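PaxB (Photorhabdus luminescens, PDB 6EK4) probably serves as one component of a two-component alpha-helical pore-forming toxin of the YaxAB type, taking part in building pores in target membranes. Local coordinates at residues Leu68-Val71 / Leu72-Leu75; Leu305-Ala308 / Trp309-Ala313. All coordinates share one frame; numbering follows the deposited sequence.

Contact 1 of 2, residues Leu68-Val71 / Leu72-Leu75; sequences LQTV and LRQL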
loop_
_atom_site.group_PDB
_atom_site.type_symbol
_atom_site.label_atom_id
_atom_site.label_comp_id
_atom_site.label_asym_id
_atom_site.label_seq_id
_atom_site.Cartn_x
_atom_site.Cartn_y
_atom_site.Cartn_z
ATOM N N LEU A 68 8.224 -10.027 30.811
ATOM C CA LEU A 68 7.142 -10.269 31.768
ATOM C C LEU A 68 7.087 -11.725 32.231
ATOM O O LEU A 68 6.690 -11.998 33.364
ATOM C CB LEU A 68 5.794 -9.853 31.172
ATOM C CG LEU A 68 5.618 -8.352 30.930
ATOM C CD1 LEU A 68 4.335 -8.086 30.157
ATOM C CD2 LEU A 68 5.626 -7.578 32.240
ATOM N N GLN A 69 7.476 -12.654 31.359
ATOM C CA GLN A 69 7.581 -14.062 31.743
ATOM C C GLN A 69 8.598 -14.236 32.867
ATOM O O GLN A 69 8.315 -14.894 33.864
ATOM C CB GLN A 69 7.959 -14.944 30.550
ATOM C CG GLN A 69 6.774 -15.367 29.694
ATOM C CD GLN A 69 7.145 -16.371 28.616
ATOM O OE1 GLN A 69 6.304 -17.148 28.164
ATOM N NE2 GLN A 69 8.407 -16.359 28.196
ATOM N N THR A 70 9.773 -13.629 32.706
ATOM C CA THR A 70 10.817 -13.675 33.731
ATOM C C THR A 70 10.315 -13.147 35.076
ATOM O O THR A 70 10.558 -13.759 36.113
ATOM C CB THR A 70 12.059 -12.858 33.315
ATOM O OG1 THR A 70 12.566 -13.350 32.067
ATOM C CG2 THR A 70 13.156 -12.949 34.375
ATOM N N VAL A 71 9.608 -12.020 35.044
ATOM C CA VAL A 71 9.114 -11.373 36.263
ATOM C C VAL A 71 8.057 -12.229 36.972
ATOM O O VAL A 71 8.145 -12.450 38.182
ATOM C CB VAL A 71 8.541 -9.966 35.957
ATOM C CG1 VAL A 71 7.838 -9.380 37.172
ATOM C CG2 VAL A 71 9.649 -9.029 35.491
ATOM N N LEU A 72 7.068 -12.706 36.220
ATOM C CA LEU A 72 5.986 -13.523 36.786
ATOM C C LEU A 72 6.459 -14.893 37.279
ATOM O O LEU A 72 5.890 -15.434 38.225
ATOM C CB LEU A 72 4.847 -13.703 35.772
ATOM C CG LEU A 72 3.719 -12.664 35.796
ATOM C CD1 LEU A 72 4.247 -11.243 35.943
ATOM C CD2 LEU A 72 2.868 -12.795 34.541
ATOM N N ARG A 73 7.491 -15.444 36.645
ATOM C CA ARG A 73 8.022 -16.760 37.024
ATOM C C ARG A 73 8.809 -16.754 38.341
ATOM O O ARG A 73 9.071 -17.817 38.903
ATOM C CB ARG A 73 8.898 -17.331 35.904
ATOM C CG ARG A 73 8.111 -17.829 34.699
ATOM C CD ARG A 73 8.987 -18.393 33.583
ATOM N NE ARG A 73 10.168 -17.579 33.270
ATOM C CZ ARG A 73 10.779 -17.534 32.082
ATOM N NH1 ARG A 73 11.847 -16.757 31.928
ATOM N NH2 ARG A 73 10.343 -18.248 31.045
ATOM N N GLN A 74 9.186 -15.572 38.826
ATOM C CA GLN A 74 9.917 -15.457 40.092
ATOM C C GLN A 74 9.028 -15.647 41.327
ATOM O O GLN A 74 9.530 -15.978 42.403
ATOM C CB GLN A 74 10.640 -14.109 40.180
ATOM C CG GLN A 74 11.788 -13.968 39.192
ATOM C CD GLN A 74 12.707 -12.801 39.508
ATOM O OE1 GLN A 74 12.927 -11.926 38.670
ATOM N NE2 GLN A 74 13.253 -12.785 40.721
ATOM N N LEU A 75 7.719 -15.446 41.175
ATOM C CA LEU A 75 6.786 -15.523 42.308
ATOM C C LEU A 75 6.455 -16.955 42.774
ATOM O O LEU A 75 6.619 -17.259 43.956
ATOM C CB LEU A 75 5.499 -14.729 42.019
ATOM C CG LEU A 75 5.530 -13.254 42.428
ATOM C CD1 LEU A 75 6.671 -12.513 41.747
ATOM C CD2 LEU A 75 4.198 -12.589 42.120
#
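Arg73 folds back over Gln69 and Thr70 near the C-terminal end of helix 42-73, part of the long-helix bundle of this alpha-helical toxin. Leu72 N donates to Leu68 O at 3.0 Å, nearly straight at 169°, and Arg73 N reaches Gln69 O over the same length with more bend. Gln74 N makes a weak i to i+3 bond to Val71 O, 3.4 Å.

Leucine and valine suit the side facing the bundle: Leu68 and Leu72 both pack on helix 326-348, while Val71 and Leu75 share Val122 of helix 101-141. Along the segment itself, Val71 CG1 lies 4.2 Å from Leu72 CD1.

Polar residues take the more exposed side, where Gln74 and Arg73 can reach solvent and Thr70 can turn its hydroxyl back to the backbone. Thr70 OG1 hydrogen-bonds to Pro66 O, a common way for a helical threonine to satisfy its hydroxyl. Arg73 CG lies anti to its own carbonyl carbon (chi1 -74°), which sends the chain back along the helix; the bend at chi3 (-44°) then brings the guanidinium in over Gln69 and Thr70, and Gln69 CB sits 4.1 Å above that plane, over its centre.

Contact 2 of 2, residues Leu305-Ala308 / Trp309-Ala313; sequences LEQA and WNIFA
Leu305 and Trp309 run alongside each other, one helical turn apart, in the same direction, with Leu305 CD2 at 3.9 Å from Trp309 CZ2. Trp309 CG stands beside its own backbone N (chi1 -48°), which swings the indole back over the preceding turn. One ring face therefore receives Leu305 O, 3.0 Å above the plane and nearer the ring's border than its middle, and also Ala308 CB, whose small methyl leaves room for so broad a ring. The same Leu305 O accepts the backbone bond from Trp309 N at 3.1 Å.

Phe312 stands on the next turn: Trp309 CE3 lies 4.1 Å above one of its faces, while Phe312 CE2 lies in the plane of the indole, at its edge, so the two aromatics meet edge to face. Gln307 CG meets Ile311 CD1 at 3.8 Å, aliphatic stem against aliphatic tip. Glu306 CG lies 4.1 Å from Asn310 ND2, the flat ends of the two chains turned 63° apart; polar ends fit this partly exposed side.

Within helix 247-321 these pairs face different neighbours. Trp309 packs on helices 42-73 and 326-348, Phe312 meets the rings of Tyr14 and Phe339, and Glu306 and Asn310 rest against helix 101-141.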
loop_
_atom_site.group_PDB
_atom_site.type_symbol
_atom_site.label_atom_id
_atom_site.label_comp_id
_atom_site.label_asym_id
_atom_site.label_seq_id
_atom_site.Cartn_x
_atom_site.Cartn_y
_atom_site.Cartn_z
ATOM N N LEU A 305 -2.103 -5.227 23.456
ATOM C CA LEU A 305 -0.959 -5.530 24.322
ATOM C C LEU A 305 -0.919 -4.576 25.515
ATOM O O LEU A 305 -0.741 -5.005 26.654
ATOM C CB LEU A 305 0.357 -5.447 23.542
ATOM C CG LEU A 305 0.601 -6.536 22.494
ATOM C CD1 LEU A 305 1.703 -6.116 21.534
ATOM C CD2 LEU A 305 0.949 -7.862 23.155
ATOM N N GLU A 306 -1.088 -3.283 25.241
ATOM C CA GLU A 306 -1.184 -2.266 26.291
ATOM C C GLU A 306 -2.344 -2.577 27.239
ATOM O O GLU A 306 -2.202 -2.484 28.461
ATOM C CB GLU A 306 -1.386 -0.879 25.670
ATOM C CG GLU A 306 -1.338 0.275 26.664
ATOM C CD GLU A 306 -1.802 1.595 26.069
ATOM O OE1 GLU A 306 -1.958 1.686 24.830
ATOM O OE2 GLU A 306 -2.011 2.550 26.847
ATOM N N GLN A 307 -3.487 -2.940 26.664
ATOM C CA GLN A 307 -4.678 -3.287 27.437
ATOM C C GLN A 307 -4.428 -4.513 28.313
ATOM O O GLN A 307 -4.800 -4.525 29.486
ATOM C CB GLN A 307 -5.863 -3.541 26.498
ATOM C CG GLN A 307 -7.200 -3.732 27.199
ATOM C CD GLN A 307 -8.345 -3.978 26.231
ATOM O OE1 GLN A 307 -8.270 -3.619 25.055
ATOM N NE2 GLN A 307 -9.414 -4.595 26.723
ATOM N N ALA A 308 -3.795 -5.533 27.738
ATOM C CA ALA A 308 -3.490 -6.769 28.458
ATOM C C ALA A 308 -2.649 -6.517 29.710
ATOM O O ALA A 308 -2.954 -7.044 30.780
ATOM C CB ALA A 308 -2.782 -7.756 27.540
ATOM N N TRP A 309 -1.605 -5.702 29.579
ATOM C CA TRP A 309 -0.697 -5.444 30.702
ATOM C C TRP A 309 -1.366 -4.611 31.798
ATOM O O TRP A 309 -1.121 -4.840 32.983
ATOM C CB TRP A 309 0.604 -4.767 30.242
ATOM C CG TRP A 309 1.281 -5.399 29.043
ATOM C CD1 TRP A 309 1.987 -4.743 28.076
ATOM C CD2 TRP A 309 1.305 -6.789 28.678
ATOM N NE1 TRP A 309 2.454 -5.631 27.140
ATOM C CE2 TRP A 309 2.049 -6.893 27.484
ATOM C CE3 TRP A 309 0.773 -7.956 29.245
ATOM C CZ2 TRP A 309 2.275 -8.113 26.846
ATOM C CZ3 TRP A 309 0.999 -9.169 28.608
ATOM C CH2 TRP A 309 1.745 -9.236 27.422
ATOM N N ASN A 310 -2.202 -3.652 31.406
ATOM C CA ASN A 310 -2.973 -2.864 32.373
ATOM C C ASN A 310 -4.057 -3.696 33.065
ATOM O O ASN A 310 -4.369 -3.463 34.235
ATOM C CB ASN A 310 -3.590 -1.624 31.711
ATOM C CG ASN A 310 -2.593 -0.487 31.549
ATOM O OD1 ASN A 310 -1.687 -0.310 32.365
ATOM N ND2 ASN A 310 -2.768 0.303 30.496
ATOM N N ILE A 311 -4.625 -4.658 32.339
ATOM C CA ILE A 311 -5.545 -5.636 32.923
ATOM C C ILE A 311 -4.790 -6.534 33.905
ATOM O O ILE A 311 -5.240 -6.744 35.032
ATOM C CB ILE A 311 -6.238 -6.491 31.836
ATOM C CG1 ILE A 311 -7.338 -5.673 31.153
ATOM C CG2 ILE A 311 -6.835 -7.765 32.431
ATOM C CD1 ILE A 311 -7.876 -6.292 29.881
ATOM N N PHE A 312 -3.647 -7.056 33.463
ATOM C CA PHE A 312 -2.780 -7.894 34.299
ATOM C C PHE A 312 -2.386 -7.193 35.598
ATOM O O PHE A 312 -2.369 -7.813 36.662
ATOM C CB PHE A 312 -1.505 -8.274 33.530
ATOM C CG PHE A 312 -1.658 -9.462 32.612
ATOM C CD1 PHE A 312 -2.874 -9.769 32.007
ATOM C CD2 PHE A 312 -0.557 -10.263 32.329
ATOM C CE1 PHE A 312 -2.988 -10.858 31.161
ATOM C CE2 PHE A 312 -0.668 -11.350 31.482
ATOM C CZ PHE A 312 -1.885 -11.649 30.898
ATOM N N ALA A 313 -2.068 -5.904 35.502
ATOM C CA ALA A 313 -1.637 -5.118 36.660
ATOM C C ALA A 313 -2.762 -4.936 37.677
ATOM O O ALA A 313 -2.582 -5.210 38.863
ATOM C CB ALA A 313 -1.115 -3.761 36.208
#

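How the contacts relate
From the N terminus, the chain first reaches contact 1 late in helix 42-73, then runs through the intervening helices before meeting contact 2 late in helix 247-321. Each contact spans consecutive residues and closes no long loop; the two follow in series, neither nesting nor crossing. In space they are neighbours, their centres about 15 Å apart, and they touch where Leu68 CD1 packs 3.6 Å from Trp309 CD2. Helix 326-348 joins them further: Leu340 meets both Leu68 and Trp309, and Gln336 touches Leu72 while making a weak hydrogen bond to Phe312 O. Helix 101-141 also borders both, so four helices, two from the first part of the chain and two from the last, come together here.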